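Local coordinates for protein peptidoglycan D,D-transpeptidase PbpA (Mycobacterium tuberculosis, PDB 3UN7) that probably cross-links the peptidoglycan of the cell wall as a penicillin-binding D,D-transpeptidase and helps to regulate cell length, at residues Y19-T27 against S36-R47; L71-G81 against R101-I109. One frame throughout, in Å; residues are numbered along the deposited sequence.

Contact 1: Y19-T27 against S36-R47; sequences YSRQRGQIT and SVATDGRFRFLR
Arg47 turns the end of its guanidinium onto the backbone carbonyl of Gly24, and both terminal nitrogens grip that single oxygen: NH1 lies 2.8 Å from Gly24 O and NH2 2.9 Å from it. The oxygen sits close to the guanidinium plane, while NH2 alone approaches in the plane of the carbonyl. NH1 also donates to Ser36 OG, from the neighbouring strand, at 2.9 Å. A bend at chi2 (62°) in the otherwise extended side chain brings the group there. The aliphatic part of Arg23 crosses it at about a right angle, with Arg23 CD 3.5 Å above the centre of the guanidinium plane. The two like charges are answered from outside the segments: Glu72 pairs with both arginines and Asp76 with Arg23.

Next to this, a water takes the Ser36 N-H and donates to Arg23 O, bridging the two backbones. Gln22 NE2 gives a longer bond, 3.3 Å, to Ser36 O, and Gln22 CB lies over one face of the Phe45 ring, 3.9 Å from its centroid, a CH-pi contact. Phe45 N closes the N-terminal end with a nearly straight bond of 3.0 Å to Tyr19 O. Beyond it, Tyr19 CB rests on Phe43 CB. The lead-in to strand 26-28 is thus tied to strands 31-38 and 45-48 largely through backbone carbonyls, and Glu72 and Asp76 probably offset the cost of burying two close guanidinium groups.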
loop_
_atom_site.group_PDB
_atom_site.type_symbol
_atom_site.label_atom_id
_atom_site.label_comp_id
_atom_site.label_asym_id
_atom_site.label_seq_id
_atom_site.Cartn_x
_atom_site.Cartn_y
_atom_site.Cartn_z
ATOM N N TYR A 19 -18.585 24.154 -14.259
ATOM C CA TYR A 19 -19.634 23.102 -14.415
ATOM C C TYR A 19 -20.435 23.393 -15.687
ATOM O O TYR A 19 -21.297 22.615 -16.098
ATOM C CB TYR A 19 -20.526 23.044 -13.168
ATOM C CG TYR A 19 -20.327 21.829 -12.256
ATOM C CD1 TYR A 19 -19.509 21.880 -11.115
ATOM C CD2 TYR A 19 -20.995 20.644 -12.513
ATOM C CE1 TYR A 19 -19.366 20.741 -10.269
ATOM C CE2 TYR A 19 -20.846 19.513 -11.688
ATOM C CZ TYR A 19 -20.048 19.558 -10.581
ATOM O OH TYR A 19 -19.958 18.400 -9.800
ATOM N N SER A 20 -20.101 24.529 -16.304
ATOM C CA SER A 20 -20.607 24.975 -17.602
ATOM C C SER A 20 -19.940 24.263 -18.787
ATOM O O SER A 20 -20.518 24.177 -19.883
ATOM C CB SER A 20 -20.310 26.473 -17.734
ATOM O OG SER A 20 -18.991 26.757 -17.264
ATOM N N ARG A 21 -18.721 23.777 -18.554
ATOM C CA ARG A 21 -17.868 23.176 -19.581
ATOM C C ARG A 21 -17.574 21.707 -19.273
ATOM O O ARG A 21 -17.603 21.294 -18.106
ATOM C CB ARG A 21 -16.547 23.958 -19.691
ATOM C CG ARG A 21 -16.704 25.397 -20.173
ATOM C CD ARG A 21 -15.374 26.145 -20.084
ATOM N NE ARG A 21 -15.353 27.103 -18.974
ATOM C CZ ARG A 21 -14.865 26.866 -17.761
ATOM N NH1 ARG A 21 -14.346 25.680 -17.452
ATOM N NH2 ARG A 21 -14.906 27.825 -16.847
ATOM N N GLN A 22 -17.306 20.923 -20.319
ATOM C CA GLN A 22 -17.121 19.484 -20.168
ATOM C C GLN A 22 -15.773 19.118 -19.559
ATOM O O GLN A 22 -14.737 19.202 -20.214
ATOM C CB GLN A 22 -17.334 18.721 -21.484
ATOM C CG GLN A 22 -17.329 17.200 -21.262
ATOM C CD GLN A 22 -17.820 16.397 -22.455
ATOM O OE1 GLN A 22 -17.639 16.789 -23.610
ATOM N NE2 GLN A 22 -18.456 15.262 -22.175
ATOM N N ARG A 23 -15.812 18.703 -18.301
ATOM C CA ARG A 23 -14.630 18.240 -17.575
ATOM C C ARG A 23 -14.116 16.970 -18.234
ATOM O O ARG A 23 -14.896 16.170 -18.746
ATOM C CB ARG A 23 -15.005 17.971 -16.123
ATOM C CG ARG A 23 -13.860 17.555 -15.217
ATOM C CD ARG A 23 -14.349 17.555 -13.778
ATOM N NE ARG A 23 -13.299 17.214 -12.825
ATOM C CZ ARG A 23 -12.421 18.070 -12.332
ATOM N NH1 ARG A 23 -12.442 19.352 -12.713
ATOM N NH2 ARG A 23 -11.515 17.646 -11.458
ATOM N N GLY A 24 -12.803 16.795 -18.237
ATOM C CA GLY A 24 -12.199 15.646 -18.895
ATOM C C GLY A 24 -12.291 14.389 -18.070
ATOM O O GLY A 24 -12.825 14.403 -16.952
ATOM N N GLN A 25 -11.742 13.304 -18.616
ATOM C CA GLN A 25 -11.907 11.956 -18.061
ATOM C C GLN A 25 -10.694 11.497 -17.263
ATOM O O GLN A 25 -9.555 11.868 -17.568
ATOM C CB GLN A 25 -12.101 10.935 -19.196
ATOM C CG GLN A 25 -13.178 11.287 -20.204
ATOM C CD GLN A 25 -13.143 10.406 -21.437
ATOM O OE1 GLN A 25 -12.097 9.855 -21.804
ATOM N NE2 GLN A 25 -14.284 10.270 -22.086
ATOM N N ILE A 26 -10.945 10.660 -16.259
ATOM C CA ILE A 26 -9.870 9.915 -15.580
ATOM C C ILE A 26 -9.989 8.481 -16.061
ATOM O O ILE A 26 -11.066 7.904 -15.977
ATOM C CB ILE A 26 -10.016 9.977 -14.050
ATOM C CG1 ILE A 26 -9.986 11.440 -13.573
ATOM C CG2 ILE A 26 -8.932 9.109 -13.360
ATOM C CD1 ILE A 26 -10.257 11.625 -12.062
ATOM N N THR A 27 -8.900 7.909 -16.590
ATOM C CA THR A 27 -9.013 6.598 -17.212
ATOM C C THR A 27 -8.046 5.583 -16.589
ATOM O O THR A 27 -7.063 5.959 -15.918
ATOM C CB THR A 27 -8.770 6.680 -18.738
ATOM O OG1 THR A 27 -7.394 6.983 -18.967
ATOM C CG2 THR A 27 -9.629 7.768 -19.376
ATOM N N SER A 36 -17.888 13.277 -17.324
ATOM C CA SER A 36 -18.929 14.248 -17.114
ATOM C C SER A 36 -19.925 14.122 -18.246
ATOM O O SER A 36 -19.539 13.936 -19.400
ATOM C CB SER A 36 -18.362 15.668 -17.055
ATOM O OG SER A 36 -17.637 15.870 -15.866
ATOM N N VAL A 37 -21.203 14.228 -17.899
ATOM C CA VAL A 37 -22.286 14.140 -18.897
ATOM C C VAL A 37 -23.060 15.440 -18.941
ATOM O O VAL A 37 -23.393 15.998 -17.899
ATOM C CB VAL A 37 -23.261 12.987 -18.537
ATOM C CG1 VAL A 37 -24.459 12.940 -19.488
ATOM C CG2 VAL A 37 -22.533 11.676 -18.561
ATOM N N ALA A 38 -23.366 15.906 -20.151
ATOM C CA ALA A 38 -24.199 17.082 -20.346
ATOM C C ALA A 38 -25.613 16.801 -19.849
ATOM O O ALA A 38 -26.237 15.827 -20.255
ATOM C CB ALA A 38 -24.238 17.464 -21.818
ATOM N N THR A 39 -26.120 17.663 -18.973
ATOM C CA THR A 39 -27.463 17.468 -18.421
ATOM C C THR A 39 -28.275 18.750 -18.483
ATOM O O THR A 39 -27.810 19.775 -19.004
ATOM C CB THR A 39 -27.448 16.912 -16.950
ATOM O OG1 THR A 39 -27.088 17.942 -16.010
ATOM C CG2 THR A 39 -26.511 15.725 -16.814
ATOM N N ASP A 40 -29.490 18.685 -17.950
ATOM C CA ASP A 40 -30.345 19.869 -17.836
ATOM C C ASP A 40 -30.115 20.634 -16.521
ATOM O O ASP A 40 -30.882 21.538 -16.191
ATOM C CB ASP A 40 -31.826 19.476 -17.980
ATOM C CG ASP A 40 -32.296 18.472 -16.911
ATOM O OD1 ASP A 40 -33.522 18.310 -16.715
ATOM O OD2 ASP A 40 -31.447 17.814 -16.290
ATOM N N GLY A 41 -29.086 20.269 -15.764
ATOM C CA GLY A 41 -28.780 20.993 -14.522
ATOM C C GLY A 41 -28.455 22.450 -14.827
ATOM O O GLY A 41 -27.947 22.758 -15.907
ATOM N N ARG A 42 -28.780 23.348 -13.895
ATOM C CA ARG A 42 -28.273 24.733 -13.925
ATOM C C ARG A 42 -26.757 24.698 -14.135
ATOM O O ARG A 42 -26.215 25.372 -15.009
ATOM C CB ARG A 42 -28.671 25.466 -12.631
ATOM C CG ARG A 42 -27.865 26.719 -12.306
ATOM C CD ARG A 42 -28.315 27.391 -10.990
ATOM N NE ARG A 42 -28.300 26.482 -9.843
ATOM C CZ ARG A 42 -28.255 26.869 -8.566
ATOM N NH1 ARG A 42 -28.201 28.162 -8.247
ATOM N NH2 ARG A 42 -28.247 25.954 -7.599
ATOM N N PHE A 43 -26.088 23.882 -13.330
ATOM C CA PHE A 43 -24.732 23.444 -13.605
ATOM C C PHE A 43 -24.882 22.280 -14.573
ATOM O O PHE A 43 -25.405 21.225 -14.218
ATOM C CB PHE A 43 -24.064 22.997 -12.308
ATOM C CG PHE A 43 -24.100 24.035 -11.225
ATOM C CD1 PHE A 43 -25.069 23.988 -10.225
ATOM C CD2 PHE A 43 -23.159 25.061 -11.202
ATOM C CE1 PHE A 43 -25.100 24.953 -9.201
ATOM C CE2 PHE A 43 -23.175 26.032 -10.193
ATOM C CZ PHE A 43 -24.151 25.979 -9.190
ATOM N N ARG A 44 -24.453 22.490 -15.805
ATOM C CA ARG A 44 -24.812 21.600 -16.902
ATOM C C ARG A 44 -24.202 20.208 -16.795
ATOM O O ARG A 44 -24.865 19.194 -17.060
ATOM C CB ARG A 44 -24.358 22.228 -18.206
ATOM C CG ARG A 44 -24.464 21.300 -19.385
ATOM C CD ARG A 44 -25.728 21.591 -20.162
ATOM N NE ARG A 44 -25.837 20.682 -21.285
ATOM C CZ ARG A 44 -25.091 20.767 -22.381
ATOM N NH1 ARG A 44 -25.267 19.884 -23.352
ATOM N NH2 ARG A 44 -24.174 21.720 -22.513
ATOM N N PHE A 45 -22.923 20.158 -16.442
ATOM C CA PHE A 45 -22.199 18.901 -16.499
ATOM C C PHE A 45 -22.265 18.122 -15.187
ATOM O O PHE A 45 -21.882 18.620 -14.111
ATOM C CB PHE A 45 -20.778 19.112 -17.058
ATOM C CG PHE A 45 -20.762 19.265 -18.550
ATOM C CD1 PHE A 45 -20.817 20.523 -19.143
ATOM C CD2 PHE A 45 -20.774 18.141 -19.369
ATOM C CE1 PHE A 45 -20.842 20.660 -20.536
ATOM C CE2 PHE A 45 -20.804 18.268 -20.756
ATOM C CZ PHE A 45 -20.845 19.525 -21.338
ATOM N N LEU A 46 -22.798 16.905 -15.258
ATOM C CA LEU A 46 -22.830 16.062 -14.071
ATOM C C LEU A 46 -21.675 15.064 -14.083
ATOM O O LEU A 46 -21.457 14.392 -15.083
ATOM C CB LEU A 46 -24.168 15.328 -13.933
ATOM C CG LEU A 46 -24.261 14.297 -12.793
ATOM C CD1 LEU A 46 -24.420 15.004 -11.449
ATOM C CD2 LEU A 46 -25.424 13.339 -13.049
ATOM N N ARG A 47 -20.951 14.976 -12.966
ATOM C CA ARG A 47 -19.819 14.058 -12.850
ATOM C C ARG A 47 -20.344 12.676 -12.531
ATOM O O ARG A 47 -21.187 12.528 -11.629
ATOM C CB ARG A 47 -18.864 14.517 -11.739
ATOM C CG ARG A 47 -17.460 13.941 -11.814
ATOM C CD ARG A 47 -16.768 14.367 -13.095
ATOM N NE ARG A 47 -15.345 14.045 -13.139
ATOM C CZ ARG A 47 -14.616 14.046 -14.255
ATOM N NH1 ARG A 47 -15.184 14.325 -15.425
ATOM N NH2 ARG A 47 -13.304 13.779 -14.208
HETATM O O HOH W 1 -15.583 13.730 -19.241
#

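Contact 2: L71-G81 against R101-I109; sequences LERAEDPILNG and RGGNVDTTI
Val105 is the main bump on strand 104-107, pointing toward the helices, into a hollow lined by Glu75, Ile78 and Leu79. Val105 CG2 does most of the filling: it lies 3.5 Å from Glu75 CB, touches Glu75 CG as well, and has Leu79 CD2 3.8 Å away on another wall. Ile78 CG2 stands a little farther off, 4.2 Å from Val105 CG2. With Val105 CG1 anti to the backbone N (chi1 172°), CG2 falls beside that nitrogen, and CG1 is left to meet Glu75 CG and, more loosely, Leu71 CD1. Two residues along the strand, Thr107 CG2 presses against Leu71 CD1 at 3.5 Å, a tight fit.

The short helices 70-74 and 76-79 lie on one face of a mixed sheet that joins N-terminal strands to the later strands 339-343 and 349-352; strand 104-107 runs between 26-28 and 339-343. Leu79 also touches Ile26 of the adjacent strand.

Where the second helix ends, side chains give way to backbone. The bare CA of Gly102 lets the two backbones close up, with Gly102 CA 3.2 Å from Leu79 O in a CA-H...O contact. Gly103 N donates to Ile78 O at 2.7 Å; the same oxygen takes Gly81 N from the opposite face of its carbonyl plane. Ile78 CG2 lies over the Gly103 backbone, while Leu79 CD2 covers Gly103 O at 3.6 Å, a buried carbonyl oxygen without a polar partner in the model.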
loop_
_atom_site.group_PDB
_atom_site.type_symbol
_atom_site.label_atom_id
_atom_site.label_comp_id
_atom_site.label_asym_id
_atom_site.label_seq_id
_atom_site.Cartn_x
_atom_site.Cartn_y
_atom_site.Cartn_z
ATOM N N LEU A 71 -7.453 12.427 -7.317
ATOM C CA LEU A 71 -7.030 12.906 -8.658
ATOM C C LEU A 71 -7.915 13.994 -9.252
ATOM O O LEU A 71 -7.441 14.791 -10.056
ATOM C CB LEU A 71 -6.901 11.762 -9.658
ATOM C CG LEU A 71 -5.718 10.814 -9.517
ATOM C CD1 LEU A 71 -5.777 9.788 -10.659
ATOM C CD2 LEU A 71 -4.376 11.580 -9.515
ATOM N N GLU A 72 -9.198 14.032 -8.872
ATOM C CA GLU A 72 -10.043 15.165 -9.285
ATOM C C GLU A 72 -9.391 16.470 -8.807
ATOM O O GLU A 72 -9.378 17.488 -9.522
ATOM C CB GLU A 72 -11.480 15.058 -8.741
ATOM C CG GLU A 72 -12.304 13.854 -9.238
ATOM C CD GLU A 72 -12.924 14.041 -10.627
ATOM O OE1 GLU A 72 -12.353 14.769 -11.476
ATOM O OE2 GLU A 72 -14.000 13.449 -10.870
ATOM N N ARG A 73 -8.840 16.440 -7.598
ATOM C CA ARG A 73 -8.205 17.636 -7.040
ATOM C C ARG A 73 -6.814 17.847 -7.644
ATOM O O ARG A 73 -6.486 18.953 -8.102
ATOM C CB ARG A 73 -8.125 17.558 -5.511
ATOM C CG ARG A 73 -7.670 18.875 -4.857
ATOM C CD ARG A 73 -7.903 18.871 -3.341
ATOM N NE ARG A 73 -7.679 20.190 -2.723
ATOM C CZ ARG A 73 -8.568 21.190 -2.706
ATOM N NH1 ARG A 73 -9.763 21.070 -3.293
ATOM N NH2 ARG A 73 -8.258 22.337 -2.111
ATOM N N ALA A 74 -6.005 16.786 -7.639
ATOM C CA ALA A 74 -4.607 16.853 -8.076
ATOM C C ALA A 74 -4.488 17.216 -9.556
ATOM O O ALA A 74 -3.579 17.954 -9.954
ATOM C CB ALA A 74 -3.895 15.516 -7.788
ATOM N N GLU A 75 -5.423 16.718 -10.364
ATOM C CA GLU A 75 -5.370 16.973 -11.804
ATOM C C GLU A 75 -6.451 17.950 -12.238
ATOM O O GLU A 75 -6.773 18.047 -13.414
ATOM C CB GLU A 75 -5.456 15.655 -12.603
ATOM C CG GLU A 75 -4.345 14.664 -12.314
ATOM C CD GLU A 75 -2.955 15.128 -12.771
ATOM O OE1 GLU A 75 -1.981 14.483 -12.362
ATOM O OE2 GLU A 75 -2.822 16.116 -13.522
ATOM N N ASP A 76 -6.966 18.728 -11.286
ATOM C CA ASP A 76 -8.001 19.718 -11.587
ATOM C C ASP A 76 -7.741 20.628 -12.809
ATOM O O ASP A 76 -8.635 20.766 -13.651
ATOM C CB ASP A 76 -8.330 20.553 -10.350
ATOM C CG ASP A 76 -9.750 21.103 -10.378
ATOM O OD1 ASP A 76 -10.622 20.533 -11.064
ATOM O OD2 ASP A 76 -9.988 22.126 -9.710
ATOM N N PRO A 77 -6.536 21.250 -12.919
ATOM C CA PRO A 77 -6.292 22.149 -14.053
ATOM C C PRO A 77 -6.344 21.454 -15.417
ATOM O O PRO A 77 -6.806 22.047 -16.394
ATOM C CB PRO A 77 -4.888 22.688 -13.780
ATOM C CG PRO A 77 -4.662 22.486 -12.310
ATOM C CD PRO A 77 -5.356 21.188 -12.029
ATOM N N ILE A 78 -5.878 20.211 -15.485
ATOM C CA ILE A 78 -5.984 19.429 -16.717
ATOM C C ILE A 78 -7.453 19.064 -16.973
ATOM O O ILE A 78 -7.988 19.278 -18.079
ATOM C CB ILE A 78 -5.067 18.173 -16.672
ATOM C CG1 ILE A 78 -3.587 18.598 -16.802
ATOM C CG2 ILE A 78 -5.455 17.134 -17.748
ATOM C CD1 ILE A 78 -3.148 18.984 -18.225
ATOM N N LEU A 79 -8.117 18.555 -15.937
ATOM C CA LEU A 79 -9.479 18.064 -16.104
ATOM C C LEU A 79 -10.466 19.173 -16.418
ATOM O O LEU A 79 -11.384 18.973 -17.219
ATOM C CB LEU A 79 -9.930 17.250 -14.876
ATOM C CG LEU A 79 -9.117 15.970 -14.688
ATOM C CD1 LEU A 79 -9.304 15.413 -13.294
ATOM C CD2 LEU A 79 -9.541 14.948 -15.738
ATOM N N ASN A 80 -10.287 20.336 -15.796
ATOM C CA ASN A 80 -11.154 21.477 -16.093
ATOM C C ASN A 80 -10.684 22.342 -17.274
ATOM O O ASN A 80 -11.381 23.269 -17.683
ATOM C CB ASN A 80 -11.471 22.312 -14.833
ATOM C CG ASN A 80 -10.294 23.135 -14.335
ATOM O OD1 ASN A 80 -9.440 23.544 -15.109
ATOM N ND2 ASN A 80 -10.260 23.401 -13.020
ATOM N N GLY A 81 -9.519 22.020 -17.826
ATOM C CA GLY A 81 -9.015 22.684 -19.036
ATOM C C GLY A 81 -8.334 24.032 -18.833
ATOM O O GLY A 81 -8.055 24.724 -19.804
ATOM N N ARG A 101 -13.580 21.284 -23.965
ATOM C CA ARG A 101 -13.475 20.043 -23.217
ATOM C C ARG A 101 -12.185 20.129 -22.401
ATOM O O ARG A 101 -11.181 20.692 -22.858
ATOM C CB ARG A 101 -13.444 18.862 -24.199
ATOM C CG ARG A 101 -13.697 17.449 -23.633
ATOM C CD ARG A 101 -13.476 16.393 -24.744
ATOM N NE ARG A 101 -13.713 15.006 -24.318
ATOM C CZ ARG A 101 -14.626 14.194 -24.863
ATOM N NH1 ARG A 101 -15.395 14.614 -25.866
ATOM N NH2 ARG A 101 -14.775 12.950 -24.412
ATOM N N GLY A 102 -12.221 19.598 -21.186
ATOM C CA GLY A 102 -11.016 19.462 -20.379
ATOM C C GLY A 102 -10.135 18.370 -20.951
ATOM O O GLY A 102 -10.543 17.636 -21.857
ATOM N N GLY A 103 -8.917 18.266 -20.440
ATOM C CA GLY A 103 -8.016 17.211 -20.872
ATOM C C GLY A 103 -8.267 15.936 -20.096
ATOM O O GLY A 103 -9.135 15.895 -19.227
ATOM N N ASN A 104 -7.507 14.896 -20.419
ATOM C CA ASN A 104 -7.679 13.569 -19.832
ATOM C C ASN A 104 -6.493 13.156 -18.988
ATOM O O ASN A 104 -5.345 13.492 -19.297
ATOM C CB ASN A 104 -7.859 12.516 -20.927
ATOM C CG ASN A 104 -9.313 12.289 -21.299
ATOM O OD1 ASN A 104 -10.170 13.172 -21.128
ATOM N ND2 ASN A 104 -9.606 11.078 -21.813
ATOM N N VAL A 105 -6.781 12.382 -17.947
ATOM C CA VAL A 105 -5.764 11.830 -17.069
ATOM C C VAL A 105 -5.796 10.317 -17.203
ATOM O O VAL A 105 -6.774 9.677 -16.836
ATOM C CB VAL A 105 -6.034 12.199 -15.602
ATOM C CG1 VAL A 105 -5.056 11.453 -14.651
ATOM C CG2 VAL A 105 -5.981 13.706 -15.414
ATOM N N ASP A 106 -4.703 9.764 -17.703
ATOM C CA ASP A 106 -4.542 8.336 -17.891
ATOM C C ASP A 106 -3.731 7.756 -16.731
ATOM O O ASP A 106 -2.519 7.941 -16.671
ATOM C CB ASP A 106 -3.825 8.090 -19.219
ATOM C CG ASP A 106 -4.728 8.328 -20.424
ATOM O OD1 ASP A 106 -5.918 8.724 -20.247
ATOM O OD2 ASP A 106 -4.246 8.109 -21.566
ATOM N N THR A 107 -4.404 7.089 -15.798
ATOM C CA THR A 107 -3.723 6.515 -14.628
ATOM C C THR A 107 -2.963 5.230 -14.962
ATOM O O THR A 107 -3.112 4.656 -16.038
ATOM C CB THR A 107 -4.697 6.240 -13.438
ATOM O OG1 THR A 107 -5.507 5.103 -13.738
ATOM C CG2 THR A 107 -5.595 7.438 -13.184
ATOM N N THR A 108 -2.148 4.789 -14.018
ATOM C CA THR A 108 -1.378 3.562 -14.157
ATOM C C THR A 108 -2.161 2.340 -13.679
ATOM O O THR A 108 -1.638 1.229 -13.718
ATOM C CB THR A 108 -0.104 3.619 -13.300
ATOM O OG1 THR A 108 -0.456 4.023 -11.961
ATOM C CG2 THR A 108 0.878 4.608 -13.868
ATOM N N ILE A 109 -3.386 2.551 -13.183
ATOM C CA ILE A 109 -4.175 1.482 -12.562
ATOM C C ILE A 109 -4.538 0.435 -13.604
ATOM O O ILE A 109 -4.960 0.776 -14.707
ATOM C CB ILE A 109 -5.481 2.040 -11.897
ATOM C CG1 ILE A 109 -5.151 2.993 -10.734
ATOM C CG2 ILE A 109 -6.405 0.899 -11.398
ATOM C CD1 ILE A 109 -4.549 2.327 -9.504
#

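In the fold
Contacts 1 and 2 follow one another along the chain, their centres about 14 Å apart, and meet through a network of charge. Arg47 NE of contact 1 reaches Glu72 OE2 of contact 2 at 2.7 Å, and Arg23 NH1 pairs with Asp76 OD1 at 2.7 Å. Both contacts also feed the same mixed sheet, where strands 26-28 and 104-107 are neighbours; Thr27 OG1 bonds Asp106 OD1 at 2.6 Å across that seam. Both contacts belong to the part of the chain related to the PbpA dimerisation domain, though the assembly here is a single chain. Ser193, which probably forms the acyl-ester intermediate, lies in the transpeptidase region, away from both contacts.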